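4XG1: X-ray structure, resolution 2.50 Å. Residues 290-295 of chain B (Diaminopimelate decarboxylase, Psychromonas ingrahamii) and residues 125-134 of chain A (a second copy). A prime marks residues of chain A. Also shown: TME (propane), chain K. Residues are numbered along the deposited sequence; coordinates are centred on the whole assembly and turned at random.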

ATOM      1  N   VAL B 290       4.029  -4.606  21.754  1.00 21.93           N
ATOM      2  CA  VAL B 290       5.272  -5.352  21.589  1.00 23.45           C
ATOM      3  C   VAL B 290       4.959  -6.822  21.839  1.00 23.74           C
ATOM      4  O   VAL B 290       4.439  -7.182  22.904  1.00 23.74           O
ATOM      5  CB  VAL B 290       6.335  -4.887  22.617  1.00 25.21           C
ATOM      6  CG1 VAL B 290       7.603  -5.700  22.478  1.00 24.71           C
ATOM      7  CG2 VAL B 290       6.651  -3.410  22.432  1.00 27.89           C
ATOM      8  N   GLU B 291       5.285  -7.669  20.885  1.00 22.22           N
ATOM      9  CA  GLU B 291       5.077  -9.078  21.059  1.00 24.06           C
ATOM     10  C   GLU B 291       6.350  -9.684  21.627  1.00 25.01           C
ATOM     11  O   GLU B 291       6.324 -10.268  22.705  1.00 24.69           O
ATOM     12  CB  GLU B 291       4.729  -9.746  19.729  1.00 25.33           C
ATOM     13  CG  GLU B 291       3.507  -9.155  19.030  1.00 25.44           C
ATOM     14  CD  GLU B 291       2.192  -9.752  19.492  1.00 24.91           C
ATOM     15  OE1 GLU B 291       2.134 -10.406  20.564  1.00 24.34           O
ATOM     16  OE2 GLU B 291       1.194  -9.521  18.791  1.00 25.35           O
ATOM     17  N   PHE B 292       7.453  -9.540  20.908  1.00 24.47           N
ATOM     18  CA  PHE B 292       8.703 -10.143  21.298  1.00 26.02           C
ATOM     19  C   PHE B 292       9.857  -9.170  21.245  1.00 29.94           C
ATOM     20  O   PHE B 292       9.788  -8.150  20.546  1.00 29.67           O
ATOM     21  CB  PHE B 292       9.065 -11.250  20.355  1.00 26.54           C
ATOM     22  CG  PHE B 292       7.989 -12.254  20.151  1.00 26.00           C
ATOM     23  CD1 PHE B 292       7.364 -12.837  21.225  1.00 26.00           C
ATOM     24  CD2 PHE B 292       7.640 -12.645  18.879  1.00 27.80           C
ATOM     25  CE1 PHE B 292       6.377 -13.769  21.036  1.00 26.47           C
ATOM     26  CE2 PHE B 292       6.660 -13.592  18.674  1.00 28.26           C
ATOM     27  CZ  PHE B 292       6.035 -14.162  19.766  1.00 28.01           C
ATOM     28  N   LEU B 293      10.918  -9.491  21.999  1.00 31.01           N
ATOM     29  CA  LEU B 293      12.198  -8.795  21.900  1.00 28.66           C
ATOM     30  C   LEU B 293      13.206  -9.821  21.500  1.00 29.48           C
ATOM     31  O   LEU B 293      13.286 -10.881  22.111  1.00 32.27           O
ATOM     32  CB  LEU B 293      12.592  -8.171  23.205  1.00 27.99           C
ATOM     33  CG  LEU B 293      11.627  -7.135  23.763  1.00 28.27           C
ATOM     34  CD1 LEU B 293      12.097  -6.717  25.158  1.00 28.32           C
ATOM     35  CD2 LEU B 293      11.511  -5.918  22.870  1.00 27.94           C
ATOM     36  N   LYS B 294      13.947  -9.525  20.444  1.00 30.08           N
ATOM     37  CA  LYS B 294      15.041 -10.370  20.008  1.00 32.64           C
ATOM     38  C   LYS B 294      16.357  -9.640  20.192  1.00 38.27           C
ATOM     39  O   LYS B 294      16.565  -8.566  19.602  1.00 36.73           O
ATOM     40  CB  LYS B 294      14.914 -10.694  18.548  1.00 31.11           C
ATOM     41  CG  LYS B 294      13.906 -11.756  18.255  1.00 29.01           C
ATOM     42  CD  LYS B 294      13.900 -12.050  16.774  1.00 26.96           C
ATOM     43  CE  LYS B 294      15.161 -12.724  16.350  1.00 25.71           C
ATOM     44  NZ  LYS B 294      14.901 -13.522  15.121  1.00 27.33           N
ATOM     45  N   LEU B 295      17.222 -10.208  21.030  1.00 42.67           N
ATOM     46  CA  LEU B 295      18.452  -9.539  21.453  1.00 45.99           C
ATOM     47  C   LEU B 295      19.636 -10.234  20.825  1.00 45.65           C
ATOM     48  O   LEU B 295      19.646 -11.440  20.720  1.00 47.70           O
ATOM     49  CB  LEU B 295      18.537  -9.511  22.978  1.00 47.49           C
ATOM     50  CG  LEU B 295      17.275  -8.899  23.621  1.00 53.92           C
ATOM     51  CD1 LEU B 295      17.267  -9.013  25.143  1.00 54.97           C
ATOM     52  CD2 LEU B 295      17.096  -7.440  23.210  1.00 55.17           C
TER
HETATM   53  C1  TME K 507      15.980 -15.078  19.530  1.00 14.38           C
HETATM   54  C2  TME K 507      15.986 -14.090  20.686  1.00 14.46           C
HETATM   55  C3  TME K 507      14.556 -13.931  21.199  1.00 15.37           C
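Chain A (125-134) VESISELYRI

How does the chain A segment lie on the strand of chain B? Residues 290-294 of chain B form a strand, extended except at Glu291, whose psi of -59° departs from it, while chain A turns into a helix at Ile128′ that runs on beyond Ile134′. The helix crosses the strand at 133° between their N-to-C directions, nearer antiparallel than parallel, with the axes 8.1 Å apart at closest approach. The register follows that reversed sense: the CA of Phe292 lies 6.0 Å from the CA of Ser129′, and the CA of Lys294 6.5 Å from the CA of Ser127′.

What fills the centre of the contact? Phe292, which has the largest covered area, points toward the helix and lays its ring along the first turn. Ser127′ OG and Glu130′ CB lie over one face of the ring, OG 4.0 Å from Phe292 CD2 and CB 3.9 Å from Phe292 CZ. Ser129′ CB approaches Phe292 CD1 obliquely at 3.5 Å. Ser127′ also caps the helix, its OG accepting a weak hydrogen bond of 3.0 Å from Glu130′ N.

How is Arg133′ held, one turn beyond Ser129′? Its largely extended side chain reaches back to the strand, where Arg133′ NH1 and NH2 both donate to Glu291 OE1, at 2.9 and 3.0 Å, in a salt bridge. The carboxylate oxygen sits near the guanidinium plane, leaving a face of that group to Phe292, whose CZ is 3.5 Å from Arg133′ NH1.

What secures the other end? Lys294 sets out sideways from CA to CB, yet the end of its side chain comes nearer, and Lys294 NZ donates a 2.7 Å hydrogen bond to Glu126′ O, just before the cap. Along the way Lys294 CG packs 3.7 Å from Ser127′ CB. Propane lies beside this junction, its C3 3.4 Å from Leu293 O.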

ATOM      1  N   VAL A 125       9.912 -21.466  14.076  1.00 21.63           N
ATOM      2  CA  VAL A 125      10.115 -20.482  15.149  1.00 21.59           C
ATOM      3  C   VAL A 125      11.293 -19.569  14.908  1.00 24.11           C
ATOM      4  O   VAL A 125      12.347 -20.008  14.450  1.00 26.41           O
ATOM      5  CB  VAL A 125      10.283 -21.161  16.535  1.00 19.70           C
ATOM      6  CG1 VAL A 125      10.539 -20.140  17.640  1.00 18.57           C
ATOM      7  CG2 VAL A 125       9.046 -21.985  16.882  1.00 19.39           C
ATOM      8  N   GLU A 126      11.117 -18.300  15.283  1.00 26.34           N
ATOM      9  CA  GLU A 126      12.060 -17.239  14.956  1.00 27.95           C
ATOM     10  C   GLU A 126      12.626 -16.537  16.164  1.00 29.47           C
ATOM     11  O   GLU A 126      13.482 -15.674  16.028  1.00 32.56           O
ATOM     12  CB  GLU A 126      11.364 -16.200  14.056  1.00 30.28           C
ATOM     13  CG  GLU A 126      10.767 -16.822  12.793  1.00 30.58           C
ATOM     14  CD  GLU A 126      11.099 -16.089  11.502  1.00 30.85           C
ATOM     15  OE1 GLU A 126      12.055 -15.265  11.512  1.00 27.30           O
ATOM     16  OE2 GLU A 126      10.400 -16.370  10.474  1.00 32.37           O
ATOM     17  N   SER A 127      12.121 -16.830  17.341  1.00 28.37           N
ATOM     18  CA  SER A 127      12.694 -16.239  18.515  1.00 29.69           C
ATOM     19  C   SER A 127      12.514 -17.161  19.705  1.00 32.17           C
ATOM     20  O   SER A 127      11.743 -18.108  19.667  1.00 29.92           O
ATOM     21  CB  SER A 127      12.078 -14.896  18.824  1.00 27.92           C
ATOM     22  OG  SER A 127      10.808 -15.055  19.429  1.00 30.13           O
ATOM     23  N   ILE A 128      13.261 -16.850  20.754  1.00 32.32           N
ATOM     24  CA  ILE A 128      13.215 -17.593  21.968  1.00 33.89           C
ATOM     25  C   ILE A 128      11.889 -17.266  22.613  1.00 31.95           C
ATOM     26  O   ILE A 128      11.162 -18.189  23.031  1.00 33.08           O
ATOM     27  CB  ILE A 128      14.382 -17.207  22.923  1.00 35.98           C
ATOM     28  CG1 ILE A 128      15.706 -17.734  22.384  1.00 36.68           C
ATOM     29  CG2 ILE A 128      14.150 -17.774  24.316  1.00 37.57           C
ATOM     30  CD1 ILE A 128      16.921 -17.079  23.026  1.00 37.51           C
ATOM     31  N   SER A 129      11.605 -15.968  22.766  1.00 26.36           N
ATOM     32  CA  SER A 129      10.339 -15.559  23.322  1.00 25.09           C
ATOM     33  C   SER A 129       9.179 -16.362  22.718  1.00 25.53           C
ATOM     34  O   SER A 129       8.219 -16.665  23.406  1.00 27.54           O
ATOM     35  CB  SER A 129      10.093 -14.101  23.055  1.00 25.61           C
ATOM     36  OG  SER A 129      10.390 -13.302  24.165  1.00 26.62           O
ATOM     37  N   GLU A 130       9.283 -16.690  21.439  1.00 24.78           N
ATOM     38  CA  GLU A 130       8.199 -17.303  20.709  1.00 25.23           C
ATOM     39  C   GLU A 130       8.034 -18.751  21.157  1.00 26.44           C
ATOM     40  O   GLU A 130       6.904 -19.229  21.258  1.00 25.27           O
ATOM     41  CB  GLU A 130       8.439 -17.215  19.170  1.00 24.19           C
ATOM     42  CG  GLU A 130       7.335 -17.805  18.285  1.00 23.29           C
ATOM     43  CD  GLU A 130       7.731 -18.027  16.834  1.00 23.10           C
ATOM     44  OE1 GLU A 130       8.701 -17.400  16.342  1.00 26.19           O
ATOM     45  OE2 GLU A 130       7.075 -18.852  16.162  1.00 22.53           O
ATOM     46  N   LEU A 131       9.154 -19.447  21.380  1.00 26.86           N
ATOM     47  CA  LEU A 131       9.122 -20.799  21.964  1.00 26.02           C
ATOM     48  C   LEU A 131       8.306 -20.838  23.229  1.00 24.61           C
ATOM     49  O   LEU A 131       7.443 -21.668  23.364  1.00 24.99           O
ATOM     50  CB  LEU A 131      10.521 -21.284  22.295  1.00 26.73           C
ATOM     51  CG  LEU A 131      11.401 -21.761  21.147  1.00 26.50           C
ATOM     52  CD1 LEU A 131      12.781 -22.064  21.712  1.00 28.68           C
ATOM     53  CD2 LEU A 131      10.866 -22.977  20.429  1.00 24.43           C
ATOM     54  N   TYR A 132       8.544 -19.905  24.133  1.00 26.81           N
ATOM     55  CA  TYR A 132       7.803 -19.880  25.372  1.00 32.25           C
ATOM     56  C   TYR A 132       6.325 -19.651  25.123  1.00 34.02           C
ATOM     57  O   TYR A 132       5.477 -20.251  25.782  1.00 36.73           O
ATOM     58  CB  TYR A 132       8.342 -18.827  26.344  1.00 35.13           C
ATOM     59  CG  TYR A 132       9.715 -19.179  26.821  1.00 45.15           C
ATOM     60  CD1 TYR A 132       9.948 -20.384  27.529  1.00 50.25           C
ATOM     61  CD2 TYR A 132      10.804 -18.344  26.565  1.00 50.03           C
ATOM     62  CE1 TYR A 132      11.220 -20.725  27.976  1.00 52.69           C
ATOM     63  CE2 TYR A 132      12.082 -18.686  27.009  1.00 52.89           C
ATOM     64  CZ  TYR A 132      12.283 -19.874  27.707  1.00 53.25           C
ATOM     65  OH  TYR A 132      13.530 -20.208  28.146  1.00 51.57           O
ATOM     66  N   ARG A 133       6.019 -18.776  24.176  1.00 33.63           N
ATOM     67  CA  ARG A 133       4.647 -18.471  23.889  1.00 31.61           C
ATOM     68  C   ARG A 133       3.935 -19.711  23.338  1.00 27.20           C
ATOM     69  O   ARG A 133       2.809 -20.000  23.730  1.00 26.12           O
ATOM     70  CB  ARG A 133       4.545 -17.302  22.903  1.00 32.42           C
ATOM     71  CG  ARG A 133       3.113 -17.012  22.515  1.00 33.51           C
ATOM     72  CD  ARG A 133       2.977 -15.789  21.646  1.00 35.70           C
ATOM     73  NE  ARG A 133       3.102 -14.560  22.417  1.00 38.86           N
ATOM     74  CZ  ARG A 133       2.976 -13.348  21.902  1.00 34.08           C
ATOM     75  NH1 ARG A 133       2.749 -13.200  20.605  1.00 34.41           N
ATOM     76  NH2 ARG A 133       3.091 -12.302  22.681  1.00 30.84           N
ATOM     77  N   ILE A 134       4.582 -20.418  22.430  1.00 22.04           N
ATOM     78  CA  ILE A 134       3.954 -21.527  21.801  1.00 21.02           C
ATOM     79  C   ILE A 134       3.713 -22.574  22.853  1.00 23.48           C
ATOM     80  O   ILE A 134       2.587 -23.048  23.023  1.00 26.56           O
ATOM     81  CB  ILE A 134       4.809 -22.102  20.672  1.00 20.69           C
ATOM     82  CG1 ILE A 134       4.861 -21.112  19.515  1.00 20.50           C
ATOM     83  CG2 ILE A 134       4.243 -23.432  20.182  1.00 20.42           C
ATOM     84  CD1 ILE A 134       5.727 -21.541  18.346  1.00 20.52           C
TER